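PDB 1YWM: C protein alpha-antigen from Streptococcus agalactiae, which is a cell-wall-anchored surface protein that may play a role in virulence and immunity, represented here by its N-terminal domain. Local coordinates for residues 90-96 with 112-118; 123-127 with 171-175; 133-138 with 150-155. All coordinates share one frame; numbering follows the deposited sequence.

Contact 1: residues 90-96 with 112-118; sequences ASLTYNI and DIVSVAL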
loop_
_atom_site.group_PDB
_atom_site.type_symbol
_atom_site.label_atom_id
_atom_site.label_comp_id
_atom_site.label_asym_id
_atom_site.label_seq_id
_atom_site.Cartn_x
_atom_site.Cartn_y
_atom_site.Cartn_z
ATOM N N ALA A 90 -3.299 10.587 7.768
ATOM C CA ALA A 90 -4.515 11.275 7.338
ATOM C C ALA A 90 -5.652 10.550 8.045
ATOM O O ALA A 90 -5.414 9.703 8.915
ATOM C CB ALA A 90 -4.643 11.199 5.813
ATOM N N SER A 91 -6.888 10.872 7.676
ATOM C CA SER A 91 -8.008 10.102 8.174
ATOM C C SER A 91 -8.940 9.779 7.021
ATOM O O SER A 91 -8.917 10.445 5.944
ATOM C CB SER A 91 -8.757 10.861 9.290
ATOM O OG SER A 91 -9.528 11.920 8.718
ATOM N N LEU A 92 -9.698 8.712 7.245
ATOM C CA LEU A 92 -10.682 8.195 6.315
ATOM C C LEU A 92 -11.968 8.060 7.141
ATOM O O LEU A 92 -11.962 7.461 8.229
ATOM C CB LEU A 92 -10.227 6.837 5.735
ATOM C CG LEU A 92 -11.263 5.953 4.989
ATOM C CD1 LEU A 92 -12.009 6.659 3.818
ATOM C CD2 LEU A 92 -10.634 4.659 4.488
ATOM N N THR A 93 -13.050 8.676 6.655
ATOM C CA THR A 93 -14.325 8.613 7.369
ATOM C C THR A 93 -15.400 8.181 6.395
ATOM O O THR A 93 -15.395 8.638 5.281
ATOM C CB THR A 93 -14.701 9.996 7.906
ATOM O OG1 THR A 93 -13.695 10.438 8.826
ATOM C CG2 THR A 93 -16.006 9.904 8.752
ATOM N N TYR A 94 -16.312 7.318 6.846
ATOM C CA TYR A 94 -17.455 6.947 6.052
ATOM C C TYR A 94 -18.651 7.615 6.738
ATOM O O TYR A 94 -18.936 7.352 7.903
ATOM C CB TYR A 94 -17.610 5.440 6.049
ATOM C CG TYR A 94 -16.464 4.761 5.332
ATOM C CD1 TYR A 94 -16.501 4.577 3.946
ATOM C CD2 TYR A 94 -15.318 4.383 6.035
ATOM C CE1 TYR A 94 -15.421 3.946 3.259
ATOM C CE2 TYR A 94 -14.228 3.764 5.366
ATOM C CZ TYR A 94 -14.301 3.549 3.988
ATOM O OH TYR A 94 -13.249 2.912 3.348
ATOM N N ASN A 95 -19.307 8.495 6.013
ATOM C CA ASN A 95 -20.554 9.099 6.494
ATOM C C ASN A 95 -21.683 8.203 5.984
ATOM O O ASN A 95 -21.744 7.927 4.807
ATOM C CB ASN A 95 -20.657 10.539 5.944
ATOM C CG ASN A 95 -19.598 11.479 6.587
ATOM O OD1 ASN A 95 -19.254 11.311 7.748
ATOM N ND2 ASN A 95 -19.062 12.425 5.811
ATOM N N ILE A 96 -22.596 7.820 6.874
ATOM C CA ILE A 96 -23.598 6.810 6.575
ATOM C C ILE A 96 -24.959 7.538 6.449
ATOM O O ILE A 96 -25.301 8.369 7.301
ATOM C CB ILE A 96 -23.647 5.755 7.698
ATOM C CG1 ILE A 96 -22.229 5.185 8.006
ATOM C CG2 ILE A 96 -24.608 4.620 7.358
ATOM C CD1 ILE A 96 -21.499 4.635 6.766
ATOM N N ASP A 112 -24.244 8.541 12.617
ATOM C CA ASP A 112 -23.469 7.374 12.226
ATOM C C ASP A 112 -22.317 7.760 11.302
ATOM O O ASP A 112 -22.517 7.994 10.116
ATOM C CB ASP A 112 -24.395 6.400 11.506
ATOM C CG ASP A 112 -23.823 5.026 11.378
ATOM O OD1 ASP A 112 -22.608 4.822 11.677
ATOM O OD2 ASP A 112 -24.533 4.089 10.955
ATOM N N ILE A 113 -21.107 7.870 11.855
ATOM C CA ILE A 113 -19.930 7.996 11.009
ATOM C C ILE A 113 -18.899 6.944 11.443
ATOM O O ILE A 113 -18.850 6.544 12.615
ATOM C CB ILE A 113 -19.316 9.423 11.059
ATOM C CG1 ILE A 113 -18.722 9.773 12.431
ATOM C CG2 ILE A 113 -20.338 10.491 10.582
ATOM C CD1 ILE A 113 -17.871 11.101 12.394
ATOM N N VAL A 114 -18.087 6.475 10.501
ATOM C CA VAL A 114 -17.085 5.461 10.854
ATOM C C VAL A 114 -15.736 6.060 10.533
ATOM O O VAL A 114 -15.443 6.297 9.381
ATOM C CB VAL A 114 -17.281 4.150 10.098
ATOM C CG1 VAL A 114 -16.187 3.099 10.510
ATOM C CG2 VAL A 114 -18.698 3.577 10.354
ATOM N N SER A 115 -14.953 6.337 11.575
ATOM C CA SER A 115 -13.660 7.005 11.438
ATOM C C SER A 115 -12.564 5.958 11.491
ATOM O O SER A 115 -12.591 5.093 12.367
ATOM C CB SER A 115 -13.453 7.964 12.612
ATOM O OG SER A 115 -14.549 8.847 12.711
ATOM N N VAL A 116 -11.620 6.037 10.554
ATOM C CA VAL A 116 -10.520 5.082 10.451
ATOM C C VAL A 116 -9.184 5.862 10.354
ATOM O O VAL A 116 -9.051 6.766 9.536
ATOM C CB VAL A 116 -10.668 4.174 9.168
ATOM C CG1 VAL A 116 -9.826 2.952 9.288
ATOM C CG2 VAL A 116 -12.165 3.743 8.923
ATOM N N ALA A 117 -8.204 5.530 11.188
ATOM C CA ALA A 117 -6.855 6.085 11.015
ATOM C C ALA A 117 -6.326 5.591 9.654
ATOM O O ALA A 117 -6.591 4.442 9.287
ATOM C CB ALA A 117 -5.946 5.579 12.111
ATOM N N LEU A 118 -5.629 6.464 8.934
ATOM C CA LEU A 118 -5.199 6.199 7.554
ATOM C C LEU A 118 -3.696 6.497 7.412
ATOM O O LEU A 118 -3.211 7.542 7.840
ATOM C CB LEU A 118 -5.981 7.060 6.548
ATOM C CG LEU A 118 -5.500 6.996 5.093
ATOM C CD1 LEU A 118 -5.637 5.510 4.621
ATOM C CD2 LEU A 118 -6.332 7.960 4.196
HETATM O O HOH W 1 -23.838 10.103 8.686
#

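Contact 2: residues 123-127 with 171-175; sequences STTLR and IDSKI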
loop_
_atom_site.group_PDB
_atom_site.type_symbol
_atom_site.label_atom_id
_atom_site.label_comp_id
_atom_site.label_asym_id
_atom_site.label_seq_id
_atom_site.Cartn_x
_atom_site.Cartn_y
_atom_site.Cartn_z
ATOM N N SER A 123 4.537 3.276 -3.171
ATOM C CA SER A 123 5.599 2.332 -3.544
ATOM C C SER A 123 6.156 2.589 -4.982
ATOM O O SER A 123 6.998 1.831 -5.462
ATOM C CB SER A 123 5.096 0.901 -3.413
ATOM O OG SER A 123 4.057 0.650 -4.350
ATOM N N THR A 124 5.715 3.661 -5.639
ATOM C CA THR A 124 6.066 3.894 -7.041
ATOM C C THR A 124 7.587 3.875 -7.316
ATOM O O THR A 124 8.056 3.185 -8.241
ATOM C CB THR A 124 5.433 5.202 -7.569
ATOM O OG1 THR A 124 3.992 5.068 -7.592
ATOM C CG2 THR A 124 5.800 5.415 -9.048
ATOM N N THR A 125 8.347 4.635 -6.539
ATOM C CA THR A 125 9.792 4.709 -6.794
ATOM C C THR A 125 10.491 3.388 -6.454
ATOM O O THR A 125 11.397 2.943 -7.176
ATOM C CB THR A 125 10.384 5.852 -6.027
ATOM O OG1 THR A 125 9.819 7.076 -6.548
ATOM C CG2 THR A 125 11.887 5.967 -6.349
ATOM N N LEU A 126 10.093 2.776 -5.337
ATOM C CA LEU A 126 10.579 1.440 -5.012
ATOM C C LEU A 126 10.326 0.483 -6.161
ATOM O O LEU A 126 11.235 -0.269 -6.565
ATOM C CB LEU A 126 9.934 0.916 -3.722
ATOM C CG LEU A 126 10.188 -0.536 -3.269
ATOM C CD1 LEU A 126 11.702 -0.746 -3.009
ATOM C CD2 LEU A 126 9.383 -0.777 -1.975
ATOM N N ARG A 127 9.114 0.503 -6.715
ATOM C CA ARG A 127 8.793 -0.458 -7.777
ATOM C C ARG A 127 9.632 -0.207 -9.038
ATOM O O ARG A 127 10.083 -1.144 -9.689
ATOM C CB ARG A 127 7.298 -0.422 -8.103
ATOM C CG ARG A 127 6.432 -1.135 -7.036
ATOM C CD ARG A 127 4.893 -0.911 -7.293
ATOM N NE ARG A 127 4.088 -1.521 -6.239
ATOM C CZ ARG A 127 3.870 -2.824 -6.099
ATOM N NH1 ARG A 127 3.129 -3.251 -5.089
ATOM N NH2 ARG A 127 4.366 -3.715 -6.967
ATOM N N ILE A 171 8.798 1.759 3.151
ATOM C CA ILE A 171 9.120 1.843 1.717
ATOM C C ILE A 171 10.553 2.365 1.468
ATOM O O ILE A 171 11.355 1.722 0.761
ATOM C CB ILE A 171 8.054 2.691 0.974
ATOM C CG1 ILE A 171 6.659 2.004 1.043
ATOM C CG2 ILE A 171 8.515 3.092 -0.435
ATOM C CD1 ILE A 171 6.510 0.575 0.406
ATOM N N ASP A 172 10.892 3.501 2.078
ATOM C CA ASP A 172 12.208 4.098 1.883
ATOM C C ASP A 172 13.329 3.159 2.351
ATOM O O ASP A 172 14.388 3.086 1.721
ATOM C CB ASP A 172 12.309 5.473 2.562
ATOM C CG ASP A 172 11.412 6.527 1.908
ATOM O OD1 ASP A 172 10.876 6.304 0.794
ATOM O OD2 ASP A 172 11.173 7.617 2.460
ATOM N N SER A 173 13.098 2.426 3.427
ATOM C CA SER A 173 14.085 1.450 3.881
ATOM C C SER A 173 14.264 0.290 2.872
ATOM O O SER A 173 15.384 -0.227 2.670
ATOM C CB SER A 173 13.788 0.962 5.302
ATOM O OG SER A 173 12.731 0.024 5.327
ATOM N N LYS A 174 13.180 -0.080 2.195
ATOM C CA LYS A 174 13.256 -1.151 1.188
ATOM C C LYS A 174 14.012 -0.664 -0.066
ATOM O O LYS A 174 14.614 -1.458 -0.776
ATOM C CB LYS A 174 11.850 -1.693 0.843
ATOM C CG LYS A 174 11.223 -2.514 1.953
ATOM C CD LYS A 174 9.781 -2.784 1.634
ATOM C CE LYS A 174 9.079 -3.755 2.606
ATOM N NZ LYS A 174 9.763 -4.067 3.890
ATOM N N ILE A 175 13.950 0.635 -0.357
ATOM C CA ILE A 175 14.700 1.179 -1.480
ATOM C C ILE A 175 16.197 0.989 -1.217
ATOM O O ILE A 175 16.949 0.599 -2.130
ATOM C CB ILE A 175 14.365 2.668 -1.742
ATOM C CG1 ILE A 175 12.963 2.783 -2.331
ATOM C CG2 ILE A 175 15.392 3.308 -2.729
ATOM C CD1 ILE A 175 12.425 4.227 -2.428
#

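Contact 3: residues 133-138 with 150-155; sequences VRTNAN and VLTGLD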
loop_
_atom_site.group_PDB
_atom_site.type_symbol
_atom_site.label_atom_id
_atom_site.label_comp_id
_atom_site.label_asym_id
_atom_site.label_seq_id
_atom_site.Cartn_x
_atom_site.Cartn_y
_atom_site.Cartn_z
ATOM N N VAL A 133 16.848 -2.719 -11.207
ATOM C CA VAL A 133 17.839 -3.709 -10.740
ATOM C C VAL A 133 17.578 -5.053 -11.421
ATOM O O VAL A 133 18.511 -5.768 -11.780
ATOM C CB VAL A 133 17.861 -3.839 -9.198
ATOM C CG1 VAL A 133 18.833 -4.946 -8.718
ATOM C CG2 VAL A 133 18.197 -2.480 -8.555
ATOM N N ARG A 134 16.307 -5.419 -11.577
ATOM C CA ARG A 134 15.956 -6.639 -12.280
ATOM C C ARG A 134 16.547 -6.625 -13.695
ATOM O O ARG A 134 17.144 -7.619 -14.162
ATOM C CB ARG A 134 14.417 -6.726 -12.395
ATOM C CG ARG A 134 13.863 -8.086 -12.699
ATOM C CD ARG A 134 12.311 -8.151 -12.692
ATOM N NE ARG A 134 11.706 -7.885 -11.372
ATOM C CZ ARG A 134 11.623 -8.795 -10.381
ATOM N NH1 ARG A 134 11.039 -8.518 -9.202
ATOM N NH2 ARG A 134 12.128 -9.996 -10.573
ATOM N N THR A 135 16.376 -5.497 -14.385
ATOM C CA THR A 135 16.837 -5.379 -15.767
ATOM C C THR A 135 18.369 -5.518 -15.794
ATOM O O THR A 135 18.928 -6.259 -16.592
ATOM C CB THR A 135 16.401 -4.016 -16.363
ATOM O OG1 THR A 135 14.982 -4.043 -16.585
ATOM C CG2 THR A 135 16.965 -3.847 -17.776
ATOM N N ASN A 136 19.021 -4.801 -14.897
ATOM C CA ASN A 136 20.467 -4.900 -14.755
ATOM C C ASN A 136 20.912 -6.347 -14.471
ATOM O O ASN A 136 21.810 -6.879 -15.158
ATOM C CB ASN A 136 20.931 -3.952 -13.654
ATOM C CG ASN A 136 22.443 -3.901 -13.515
ATOM O OD1 ASN A 136 23.178 -4.273 -14.432
ATOM N ND2 ASN A 136 22.907 -3.408 -12.386
ATOM N N ALA A 137 20.290 -6.979 -13.473
ATOM C CA ALA A 137 20.675 -8.321 -13.045
ATOM C C ALA A 137 20.564 -9.338 -14.188
ATOM O O ALA A 137 21.329 -10.294 -14.220
ATOM C CB ALA A 137 19.822 -8.794 -11.806
ATOM N N ASN A 138 19.630 -9.116 -15.112
ATOM C CA ASN A 138 19.405 -10.046 -16.225
ATOM C C ASN A 138 20.440 -9.970 -17.345
ATOM O O ASN A 138 20.455 -10.814 -18.242
ATOM C CB ASN A 138 17.949 -9.936 -16.738
ATOM C CG ASN A 138 16.985 -10.716 -15.835
ATOM O OD1 ASN A 138 17.248 -11.865 -15.492
ATOM N ND2 ASN A 138 15.891 -10.090 -15.435
ATOM N N VAL A 150 20.356 -11.984 -6.278
ATOM C CA VAL A 150 19.767 -10.647 -6.363
ATOM C C VAL A 150 18.262 -10.742 -6.698
ATOM O O VAL A 150 17.414 -10.110 -6.029
ATOM C CB VAL A 150 20.518 -9.735 -7.347
ATOM C CG1 VAL A 150 19.714 -8.412 -7.648
ATOM C CG2 VAL A 150 21.936 -9.408 -6.777
ATOM N N LEU A 151 17.919 -11.555 -7.688
ATOM C CA LEU A 151 16.481 -11.677 -8.050
ATOM C C LEU A 151 15.656 -12.259 -6.925
ATOM O O LEU A 151 14.449 -11.922 -6.757
ATOM C CB LEU A 151 16.338 -12.536 -9.304
ATOM C CG LEU A 151 16.916 -11.859 -10.564
ATOM C CD1 LEU A 151 16.646 -12.754 -11.768
ATOM C CD2 LEU A 151 16.339 -10.477 -10.809
ATOM N N THR A 152 16.258 -13.154 -6.143
ATOM C CA THR A 152 15.543 -13.739 -5.009
ATOM C C THR A 152 15.147 -12.648 -4.003
ATOM O O THR A 152 14.024 -12.636 -3.460
ATOM C CB THR A 152 16.483 -14.799 -4.297
ATOM O OG1 THR A 152 16.565 -16.001 -5.082
ATOM C CG2 THR A 152 15.861 -15.281 -2.973
ATOM N N GLY A 153 16.083 -11.746 -3.743
ATOM C CA GLY A 153 15.833 -10.662 -2.795
ATOM C C GLY A 153 14.788 -9.686 -3.336
ATOM O O GLY A 153 13.886 -9.205 -2.600
ATOM N N LEU A 154 14.913 -9.349 -4.611
ATOM C CA LEU A 154 13.888 -8.506 -5.234
ATOM C C LEU A 154 12.489 -9.152 -5.183
ATOM O O LEU A 154 11.491 -8.452 -4.951
ATOM C CB LEU A 154 14.245 -8.189 -6.689
ATOM C CG LEU A 154 15.577 -7.442 -6.912
ATOM C CD1 LEU A 154 15.727 -7.193 -8.427
ATOM C CD2 LEU A 154 15.667 -6.104 -6.160
ATOM N N ASP A 155 12.397 -10.450 -5.478
ATOM C CA ASP A 155 11.120 -11.160 -5.417
ATOM C C ASP A 155 10.497 -11.143 -4.034
ATOM O O ASP A 155 9.280 -11.015 -3.905
ATOM C CB ASP A 155 11.248 -12.599 -5.914
ATOM C CG ASP A 155 11.591 -12.667 -7.378
ATOM O OD1 ASP A 155 11.945 -13.774 -7.843
ATOM O OD2 ASP A 155 11.537 -11.656 -8.124
#

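Contact 1: residues 90-96 with 112-118
Seven backbone hydrogen bonds pair A90 to I96 antiparallel with D112 to L118. A90 with L118, L92 with V116 and Y94 with V114 form hydrogen-bonded pairs; the shortest bond runs from V116 N to L92 O, 2.7 Å, and meets the oxygen almost head-on, with a C=O...N angle of 173°. At the end of the ladder a single bond, I96 N to D112 O, remains, and one water donates to both I96 O and D112 O. Residues of the non-hydrogen-bonded pairs add CA-H...O contacts to neighbouring carbonyls, as from T93 CA to V114 O, 3.3 Å.

The apolar contacts gather on the face of A90, L92, Y94, V114, V116 and L118. The Y94 ring offers its edge, CE2, to V116 CG2 at 4.1 Å, while L118 CD2 reaches A90 CB at 4.0 Å. L92 and L118 adjoin F71, and V116 and L118 adjoin A41, on the flanking strands of this sheet; across the fibronectin-type beta sandwich V116 meets L28, and V114 and I96 meet A26. On the other face T93 CG2 leans on I113 CB, 4.1 Å, and N95 lies alongside I113.

Buried polar ends find partners outside the pair: Y94 OH bonds to P55 O, and the D112 carboxylate, lying against I96, bonds to H104, S24 and A25 N. Backbone bonds and apolar packing thus join the strands, while buried polar side chains tie them to their surroundings.

Contact 2: residues 123-127 with 171-175
With CG of L126 anti to the backbone N (chi1 174°), its two methyls are carried across to helix 168-182, where I171 holds CG1 beside its own backbone N (chi1 -64°) and sends CD1 toward one of them, CD2. The two side chains meet at a slant, L126 CD2 to I171 CD1 at 4.0 Å, and the same I171 methyl also rests against S123 CB, 4.1 Å. The other branch of L126 goes to the backbone of the facing helix: L126 CD1 sits 3.7 Å from K174 O, and lies 3.8 Å from I175 CG1. K174 contributes its aliphatic root, with CB 3.9 Å from L126 CD2, while its amino end leads away to long, weak ion pairs with D160 and D170. One leucine is therefore set among three residues, I171, K174 and I175, spaced about a turn apart on one helix, and no hydrogen bond crosses between the segments.

This is the start of the antiparallel three-helix bundle, at the end nearer the beta sandwich. L126 also touches I161 of helix 144-163, so all three helices meet around it. T125 stands at the margin, its CG2 near I175 CD1.

S123 occupies the N-cap position of helix 124-137, though its hydroxyl makes no capping bond. Instead S123 OG accepts from R127 NE, 2.9 Å, one turn on, with the oxygen tilted 17° from the guanidinium plane, and is also hydrogen-bonded to D44 of the sandwich domain. R127 forms a salt bridge through NH2 with D162 of helix 144-163, while Y46 of helix 45-49 packs against S123, T124 and R127.

Contact 3: residues 133-138 with 150-155
The short helical segments 133-137 and 150-155 run antiparallel, their N-to-C directions 161° apart and their axes 10.2 Å apart at closest approach. Between them V133 and V150 meet at about a right angle through their CG1 methyls, 3.7 Å apart; each of these methyls is anti to its backbone N, which directs it to the partner helix. L154 CD1 lies beside V133 CG1, 3.8 Å away, and reaches the backbone at R134 N. A137, with no more than a methyl, admits the tip of L151, whose CD2 comes to 4.0 Å from A137 CB. That same L151 methyl touches R134 CG at 3.9 Å, where the two side chains cross at about a right angle.

Past L151 the R134 chain bends at chi3 (-65°), runs alongside L154 in the opposite direction, and presents the edge of its guanidinium to D155. R134 NH2 donates to D155 OD2 at 3.0 Å in a salt bridge, with an N-H...O angle of 162°; the oxygen lies in the guanidinium plane and the carboxylate is nearly coplanar with it. NH1 adds a weak bond to the same oxygen. This ion pair borders the apolar packing on the more exposed side, and R134 NE has a further, long and weak ion pair with E131.

On the buried side the third helix of the bundle, 168-182, closes the seam: V178 touches both V133 and L154, and L181 touches L154. L184 and L185, in the loop after it, pack on V150, and L185 also reaches A137.

From the N terminus, the chain first builds the beta sandwich, where contact 1 closes the excursion between strands 88-97 and 113-121. The second of these strands leads almost directly into helix 124-137, whose start enters contact 2 and whose end enters contact 3. Contact 3 closes the short helix-to-helix connection, the loop after helix 124-137 and the first residues of helix 144-163, and is nested inside the longer loop that contact 2 closes by bringing back helix 168-182. Contact 1 precedes both in series. Contacts 2 and 3, with centres about 15 Å apart, tie one helix to its two bundle partners, while contact 1 lies in the other domain, its centre about 40 Å from that of contact 3.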